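Local coordinates for protein neuraminidase (Influenza A virus, PDB 4GEZ) that forms a neuraminidase-like tetramer of influenza A virus and is predicted to remove terminal sialic acids, although its putative active site has diverged, at residues A[49-54]-A[361-366]; A[81-86]-A[98-103]. All coordinates share one frame; numbering follows the deposited sequence.

Contact 1: residues A[49-54]-A[361-366]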
ATOM      1  N   ALA A  49     -15.987   6.919  15.439  1.00 21.67           N
ATOM      2  CA  ALA A  49     -15.954   6.117  14.221  1.00 17.58           C
ATOM      3  C   ALA A  49     -17.317   5.492  13.919  1.00 11.05           C
ATOM      4  O   ALA A  49     -18.100   5.228  14.830  1.00 16.16           O
ATOM      5  CB  ALA A  49     -14.877   5.034  14.318  1.00 12.07           C
ATOM      6  N   TYR A  50     -17.584   5.263  12.637  1.00 21.04           N
ATOM      7  CA  TYR A  50     -18.798   4.586  12.182  1.00 24.65           C
ATOM      8  C   TYR A  50     -18.495   3.900  10.854  1.00 21.51           C
ATOM      9  O   TYR A  50     -17.412   4.083  10.304  1.00 15.22           O
ATOM     10  CB  TYR A  50     -19.973   5.568  12.041  1.00  8.25           C
ATOM     11  CG  TYR A  50     -19.699   6.752  11.142  1.00  8.17           C
ATOM     12  CD1 TYR A  50     -19.089   7.895  11.640  1.00 12.16           C
ATOM     13  CD2 TYR A  50     -20.061   6.731   9.798  1.00  8.22           C
ATOM     14  CE1 TYR A  50     -18.836   8.980  10.829  1.00 10.06           C
ATOM     15  CE2 TYR A  50     -19.810   7.814   8.975  1.00  8.15           C
ATOM     16  CZ  TYR A  50     -19.197   8.934   9.501  1.00 10.50           C
ATOM     17  OH  TYR A  50     -18.938  10.023   8.703  1.00  7.97           O
ATOM     18  N   VAL A  51     -19.451   3.136  10.333  1.00 19.56           N
ATOM     19  CA  VAL A  51     -19.233   2.352   9.121  1.00  9.73           C
ATOM     20  C   VAL A  51     -20.218   2.770   8.033  1.00 18.89           C
ATOM     21  O   VAL A  51     -21.390   3.035   8.315  1.00 21.92           O
ATOM     22  CB  VAL A  51     -19.381   0.836   9.422  1.00 20.72           C
ATOM     23  CG1 VAL A  51     -19.262   0.008   8.156  1.00 21.20           C
ATOM     24  CG2 VAL A  51     -18.334   0.405  10.421  1.00 16.79           C
ATOM     25  N   SER A  52     -19.734   2.849   6.797  1.00 25.35           N
ATOM     26  CA  SER A  52     -20.595   3.078   5.637  1.00 22.70           C
ATOM     27  C   SER A  52     -20.005   2.338   4.436  1.00 27.16           C
ATOM     28  O   SER A  52     -18.783   2.259   4.287  1.00 29.91           O
ATOM     29  CB  SER A  52     -20.744   4.577   5.345  1.00 16.70           C
ATOM     30  OG  SER A  52     -21.771   4.805   4.394  1.00 25.52           O
ATOM     31  N   CYS A  53     -20.876   1.802   3.585  1.00 19.35           N
ATOM     32  CA  CYS A  53     -20.459   0.923   2.501  1.00 18.93           C
ATOM     33  C   CYS A  53     -20.852   1.485   1.143  1.00 31.12           C
ATOM     34  O   CYS A  53     -21.876   2.165   1.023  1.00 33.64           O
ATOM     35  CB  CYS A  53     -21.101  -0.459   2.674  1.00 20.73           C
ATOM     36  SG  CYS A  53     -20.978  -1.154   4.334  1.00 50.75           S
ATOM     37  N   ASP A  54     -20.051   1.184   0.121  1.00 29.17           N
ATOM     38  CA  ASP A  54     -20.439   1.446  -1.265  1.00 27.92           C
ATOM     39  C   ASP A  54     -20.984   0.167  -1.890  1.00 26.46           C
ATOM     40  O   ASP A  54     -21.428  -0.726  -1.175  1.00 35.38           O
ATOM     41  CB  ASP A  54     -19.277   2.026  -2.088  1.00 32.50           C
ATOM     42  CG  ASP A  54     -18.066   1.098  -2.163  1.00 34.50           C
ATOM     43  OD1 ASP A  54     -18.206  -0.138  -2.021  1.00 40.73           O
ATOM     44  OD2 ASP A  54     -16.952   1.618  -2.376  1.00 26.31           O
ATOM     45  N   LEU A 361     -13.425  -1.092  16.392  1.00 22.80           N
ATOM     46  CA  LEU A 361     -14.765  -0.942  15.839  1.00 19.77           C
ATOM     47  C   LEU A 361     -15.255  -2.297  15.340  1.00 23.23           C
ATOM     48  O   LEU A 361     -14.962  -2.693  14.210  1.00 15.94           O
ATOM     49  CB  LEU A 361     -14.768   0.090  14.706  1.00 24.88           C
ATOM     50  CG  LEU A 361     -16.131   0.673  14.308  1.00 24.11           C
ATOM     51  CD1 LEU A 361     -16.701   1.504  15.442  1.00 17.87           C
ATOM     52  CD2 LEU A 361     -16.035   1.514  13.040  1.00 21.35           C
ATOM     53  N   SER A 362     -15.978  -3.019  16.195  1.00 27.63           N
ATOM     54  CA  SER A 362     -16.509  -4.327  15.830  1.00 26.62           C
ATOM     55  C   SER A 362     -17.793  -4.161  15.019  1.00 23.86           C
ATOM     56  O   SER A 362     -18.464  -3.135  15.111  1.00 27.45           O
ATOM     57  CB  SER A 362     -16.783  -5.161  17.085  1.00 20.24           C
ATOM     58  OG  SER A 362     -17.857  -4.620  17.826  1.00 23.20           O
ATOM     59  N   THR A 363     -18.119  -5.170  14.212  1.00 14.85           N
ATOM     60  CA  THR A 363     -19.339  -5.150  13.409  1.00 13.89           C
ATOM     61  C   THR A 363     -20.071  -6.474  13.558  1.00 23.81           C
ATOM     62  O   THR A 363     -19.448  -7.535  13.577  1.00 19.05           O
ATOM     63  CB  THR A 363     -19.063  -4.884  11.898  1.00 24.19           C
ATOM     64  OG1 THR A 363     -18.293  -5.959  11.342  1.00 26.58           O
ATOM     65  CG2 THR A 363     -18.315  -3.579  11.697  1.00 17.42           C
ATOM     66  N   PHE A 364     -21.396  -6.403  13.640  1.00 28.30           N
ATOM     67  CA  PHE A 364     -22.240  -7.588  13.714  1.00 20.91           C
ATOM     68  C   PHE A 364     -23.341  -7.475  12.658  1.00 23.54           C
ATOM     69  O   PHE A 364     -23.824  -6.376  12.374  1.00 24.16           O
ATOM     70  CB  PHE A 364     -22.868  -7.725  15.105  1.00 16.01           C
ATOM     71  CG  PHE A 364     -21.899  -8.136  16.185  1.00 24.86           C
ATOM     72  CD1 PHE A 364     -21.051  -7.203  16.773  1.00 26.54           C
ATOM     73  CD2 PHE A 364     -21.851  -9.455  16.627  1.00 26.20           C
ATOM     74  CE1 PHE A 364     -20.165  -7.577  17.778  1.00 23.63           C
ATOM     75  CE2 PHE A 364     -20.969  -9.840  17.631  1.00 24.15           C
ATOM     76  CZ  PHE A 364     -20.122  -8.898  18.207  1.00 20.94           C
ATOM     77  N   CYS A 365     -23.724  -8.598  12.059  1.00 24.00           N
ATOM     78  CA  CYS A 365     -24.844  -8.611  11.122  1.00 26.03           C
ATOM     79  C   CYS A 365     -25.931  -9.573  11.588  1.00 29.29           C
ATOM     80  O   CYS A 365     -25.640 -10.594  12.222  1.00 25.38           O
ATOM     81  CB  CYS A 365     -24.376  -8.950   9.701  1.00 26.36           C
ATOM     82  SG  CYS A 365     -23.467  -7.604   8.877  1.00 83.05           S
ATOM     83  N   GLY A 366     -27.182  -9.250  11.274  1.00 22.12           N
ATOM     84  CA  GLY A 366     -28.294 -10.102  11.659  1.00 24.57           C
ATOM     85  C   GLY A 366     -28.438 -11.295  10.733  1.00 27.31           C
ATOM     86  O   GLY A 366     -28.167 -11.188   9.538  1.00 36.66           O
TER
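Two adjacent blades of the neuraminidase beta-propeller press face to face where Leu361 meets Ala49 and Val51. Strand 49-53 belongs to the first strand of its blade; strand 361-366 lies inside the blade that is completed by the N-terminal strand 25-30. The two run in broadly similar directions, inclined at 42°, with axes 8.4 Å apart at closest approach. That separation is too wide for backbone pairing, and no hydrogen bond crosses it, so apolar side chains do the joining. Leu361 has CG anti to its backbone N (chi1 -162°), which carries both methyls toward the facing strand. CD2 lies 3.9 Å from Ala49 CB, a methyl small enough to let the leucine come close to the main chain, while CD1 approaches the same CB. The side chains of Leu361 and Val51 pass alongside each other, pointing opposite ways. Branched Val51 also touches Trp345 and Phe329, which extend the apolar layer. Thr363 suits a divided environment: its OG1 is hydrogen-bonded with Thr29 OG1 and His30 ND1, inside its own blade, leaving the methyl for the interface. Val51 CG2 touches both partners, 3.7 Å from Leu361 CD2 and 4.2 Å from Thr363 CG2.

Contact 2: residues A[81-86]-A[98-103]; sequences EESLYK and SEMILP
Tyr85 lies along Glu99 and Met100 of the neighbouring strand. Its CB starts 3.8 Å from Glu99 O, and CG remains close to that oxygen. With CG anti to its own carbonyl carbon (chi1 -89°), the ring spreads over the backbone of Met100, whose CA stands 3.8 Å from the ring centroid and only 3° off the normal, a CH-pi contact over the face. On one flank of the ring, CD2 has Ser98 CB at its edge, 3.8 Å away. On the other, CE1 meets Met100 CG at 3.8 Å, and at the tip OH comes to 3.9 Å from Met100 CE. The unbranched, flexible methionine can thus follow the ring to its hydroxyl. Phe33 of the second subunit meets the same ring, placing it at a subunit boundary.

The backbones form an antiparallel hairpin, the two outer strands of a propeller blade. Lys86 and Glu99 make a hydrogen-bonded pair, exchanging two N-H...O bonds. Further along, a classic beta bulge sets both Ile101 and Leu102 opposite Leu84: Leu84 O accepts from Ile101 N at 2.9 Å, while Leu84 N donates to Leu102 O.

On the face away from Tyr85, Leu84 CD2 packs against Ile101 CB, and both side chains continue onto Val118 of the strand 116-122. Lys86 suits this place through its long aliphatic stem: Ile101 CD1 lies 3.7 Å from Lys86 CB, and the ammonium end makes cation-pi contacts with Trp116 and Phe59.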
ATOM      1  N   GLU A  81      -6.793  19.825  17.025  1.00 61.32           N
ATOM      2  CA  GLU A  81      -7.031  19.840  15.598  1.00 50.62           C
ATOM      3  C   GLU A  81      -7.404  18.440  15.149  1.00 45.46           C
ATOM      4  O   GLU A  81      -6.566  17.537  15.133  1.00 47.18           O
ATOM      5  CB  GLU A  81      -5.776  20.330  14.887  1.00 54.95           C
ATOM      6  CG  GLU A  81      -5.003  21.315  15.745  1.00 65.46           C
ATOM      7  CD  GLU A  81      -3.657  21.684  15.176  1.00 74.69           C
ATOM      8  OE1 GLU A  81      -2.693  20.929  15.420  1.00 76.79           O
ATOM      9  OE2 GLU A  81      -3.563  22.709  14.474  1.00 80.90           O
ATOM     10  N   GLU A  82      -8.671  18.261  14.795  1.00 29.60           N
ATOM     11  CA  GLU A  82      -9.195  16.949  14.463  1.00 20.85           C
ATOM     12  C   GLU A  82      -9.506  16.905  12.977  1.00  9.58           C
ATOM     13  O   GLU A  82      -9.838  17.923  12.370  1.00 10.28           O
ATOM     14  CB  GLU A  82     -10.452  16.659  15.288  1.00 34.43           C
ATOM     15  CG  GLU A  82     -10.208  16.502  16.787  1.00 48.08           C
ATOM     16  CD  GLU A  82     -11.501  16.367  17.579  1.00 56.11           C
ATOM     17  OE1 GLU A  82     -11.611  15.434  18.401  1.00 57.45           O
ATOM     18  OE2 GLU A  82     -12.404  17.206  17.386  1.00 59.76           O
ATOM     19  N   SER A  83      -9.406  15.720  12.388  1.00 12.80           N
ATOM     20  CA  SER A  83      -9.576  15.583  10.952  1.00 17.70           C
ATOM     21  C   SER A  83     -10.290  14.283  10.644  1.00 17.09           C
ATOM     22  O   SER A  83     -10.008  13.249  11.253  1.00 16.02           O
ATOM     23  CB  SER A  83      -8.212  15.629  10.248  1.00 13.97           C
ATOM     24  OG  SER A  83      -8.367  15.772   8.844  1.00 18.16           O
ATOM     25  N   LEU A  84     -11.201  14.330   9.679  1.00 14.67           N
ATOM     26  CA  LEU A  84     -11.959  13.144   9.294  1.00 18.38           C
ATOM     27  C   LEU A  84     -11.157  12.286   8.318  1.00 17.83           C
ATOM     28  O   LEU A  84     -10.662  12.782   7.300  1.00 20.18           O
ATOM     29  CB  LEU A  84     -13.296  13.545   8.663  1.00 10.20           C
ATOM     30  CG  LEU A  84     -14.105  12.392   8.075  1.00 10.16           C
ATOM     31  CD1 LEU A  84     -14.720  11.526   9.168  1.00 10.12           C
ATOM     32  CD2 LEU A  84     -15.175  12.908   7.146  1.00 10.12           C
ATOM     33  N   TYR A  85     -11.037  11.000   8.633  1.00 12.51           N
ATOM     34  CA  TYR A  85     -10.286  10.065   7.800  1.00 14.36           C
ATOM     35  C   TYR A  85     -11.146   8.860   7.450  1.00 13.78           C
ATOM     36  O   TYR A  85     -12.187   8.633   8.075  1.00 14.56           O
ATOM     37  CB  TYR A  85      -9.046   9.578   8.549  1.00 10.39           C
ATOM     38  CG  TYR A  85      -7.811  10.429   8.374  1.00 11.64           C
ATOM     39  CD1 TYR A  85      -7.761  11.729   8.861  1.00 10.46           C
ATOM     40  CD2 TYR A  85      -6.679   9.912   7.757  1.00 10.51           C
ATOM     41  CE1 TYR A  85      -6.625  12.500   8.714  1.00 28.05           C
ATOM     42  CE2 TYR A  85      -5.540  10.671   7.608  1.00 10.57           C
ATOM     43  CZ  TYR A  85      -5.518  11.965   8.087  1.00 28.49           C
ATOM     44  OH  TYR A  85      -4.388  12.734   7.945  1.00 26.03           O
ATOM     45  N   LYS A  86     -10.726   8.094   6.447  1.00 19.09           N
ATOM     46  CA  LYS A  86     -11.390   6.828   6.158  1.00 22.20           C
ATOM     47  C   LYS A  86     -10.382   5.724   5.880  1.00 14.19           C
ATOM     48  O   LYS A  86      -9.275   5.970   5.396  1.00 19.13           O
ATOM     49  CB  LYS A  86     -12.423   6.927   5.025  1.00 32.40           C
ATOM     50  CG  LYS A  86     -11.887   6.998   3.615  1.00 34.12           C
ATOM     51  CD  LYS A  86     -13.066   6.816   2.662  1.00 40.41           C
ATOM     52  CE  LYS A  86     -12.699   7.075   1.212  1.00 52.34           C
ATOM     53  NZ  LYS A  86     -13.905   6.949   0.340  1.00 58.85           N
ATOM     54  N   SER A  98      -4.752   4.941   5.559  1.00 22.28           N
ATOM     55  CA  SER A  98      -5.898   5.826   5.761  1.00 20.30           C
ATOM     56  C   SER A  98      -5.756   7.089   4.933  1.00 21.39           C
ATOM     57  O   SER A  98      -4.642   7.509   4.631  1.00 23.01           O
ATOM     58  CB  SER A  98      -6.066   6.191   7.239  1.00 15.23           C
ATOM     59  OG  SER A  98      -6.282   5.040   8.031  1.00 10.51           O
ATOM     60  N   GLU A  99      -6.886   7.699   4.585  1.00 25.02           N
ATOM     61  CA  GLU A  99      -6.905   8.836   3.674  1.00 21.91           C
ATOM     62  C   GLU A  99      -7.673   9.997   4.298  1.00 24.95           C
ATOM     63  O   GLU A  99      -8.780   9.812   4.813  1.00 18.52           O
ATOM     64  CB  GLU A  99      -7.550   8.432   2.338  1.00 31.82           C
ATOM     65  CG  GLU A  99      -7.101   7.068   1.808  1.00 54.92           C
ATOM     66  CD  GLU A  99      -7.687   6.728   0.446  1.00 73.11           C
ATOM     67  OE1 GLU A  99      -7.203   5.761  -0.184  1.00 79.36           O
ATOM     68  OE2 GLU A  99      -8.635   7.417   0.010  1.00 80.01           O
ATOM     69  N   MET A 100      -7.091  11.193   4.256  1.00 21.48           N
ATOM     70  CA  MET A 100      -7.764  12.369   4.796  1.00 17.85           C
ATOM     71  C   MET A 100      -8.936  12.733   3.892  1.00 17.73           C
ATOM     72  O   MET A 100      -8.831  12.653   2.668  1.00 22.23           O
ATOM     73  CB  MET A 100      -6.796  13.551   4.887  1.00 17.60           C
ATOM     74  CG  MET A 100      -7.295  14.720   5.721  1.00 27.29           C
ATOM     75  SD  MET A 100      -6.324  16.214   5.437  1.00 44.11           S
ATOM     76  CE  MET A 100      -4.661  15.552   5.331  1.00 20.20           C
ATOM     77  N   ILE A 101     -10.056  13.122   4.495  1.00 23.87           N
ATOM     78  CA  ILE A 101     -11.222  13.569   3.738  1.00 25.81           C
ATOM     79  C   ILE A 101     -11.420  15.069   3.949  1.00 22.87           C
ATOM     80  O   ILE A 101     -11.249  15.858   3.022  1.00 21.53           O
ATOM     81  CB  ILE A 101     -12.500  12.804   4.149  1.00 27.94           C
ATOM     82  CG1 ILE A 101     -12.279  11.293   4.008  1.00 23.83           C
ATOM     83  CG2 ILE A 101     -13.673  13.231   3.289  1.00 36.00           C
ATOM     84  CD1 ILE A 101     -13.463  10.438   4.433  1.00 21.12           C
ATOM     85  N   LEU A 102     -11.749  15.455   5.178  1.00 28.01           N
ATOM     86  CA  LEU A 102     -11.923  16.857   5.530  1.00 10.32           C
ATOM     87  C   LEU A 102     -11.586  17.041   7.013  1.00 16.40           C
ATOM     88  O   LEU A 102     -11.710  16.103   7.801  1.00 17.82           O
ATOM     89  CB  LEU A 102     -13.375  17.299   5.270  1.00 17.09           C
ATOM     90  CG  LEU A 102     -13.843  17.547   3.826  1.00 17.96           C
ATOM     91  CD1 LEU A 102     -15.327  17.920   3.739  1.00 12.51           C
ATOM     92  CD2 LEU A 102     -12.990  18.609   3.157  1.00 15.54           C
ATOM     93  N   PRO A 103     -11.154  18.253   7.400  1.00 10.35           N
ATOM     94  CA  PRO A 103     -11.048  18.578   8.829  1.00 18.65           C
ATOM     95  C   PRO A 103     -12.447  18.588   9.439  1.00 19.80           C
ATOM     96  O   PRO A 103     -13.384  19.010   8.763  1.00 19.02           O
ATOM     97  CB  PRO A 103     -10.460  19.994   8.825  1.00 12.61           C
ATOM     98  CG  PRO A 103     -10.784  20.548   7.470  1.00 16.05           C
ATOM     99  CD  PRO A 103     -10.742  19.376   6.540  1.00 14.05           C
TER

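From the N terminus, the chain first lays down strand 25-30, then enters the next blade through strand 44-53, whose end supplies one side of contact 1. Strands 58-67 and 83-88 follow in the same antiparallel sheet, and the loop after strand 83-88 brings the chain back as strand 99-103, closing contact 2 at the blade's outer edge. The remaining blades come next, until strand 359-367 joins strand 25-30 and closes the 306-residue loop of contact 1. Contact 2 is therefore nested inside contact 1. Their centres are about 18 Å apart; one ties two blades together, and the other completes a single blade on its side toward a second subunit.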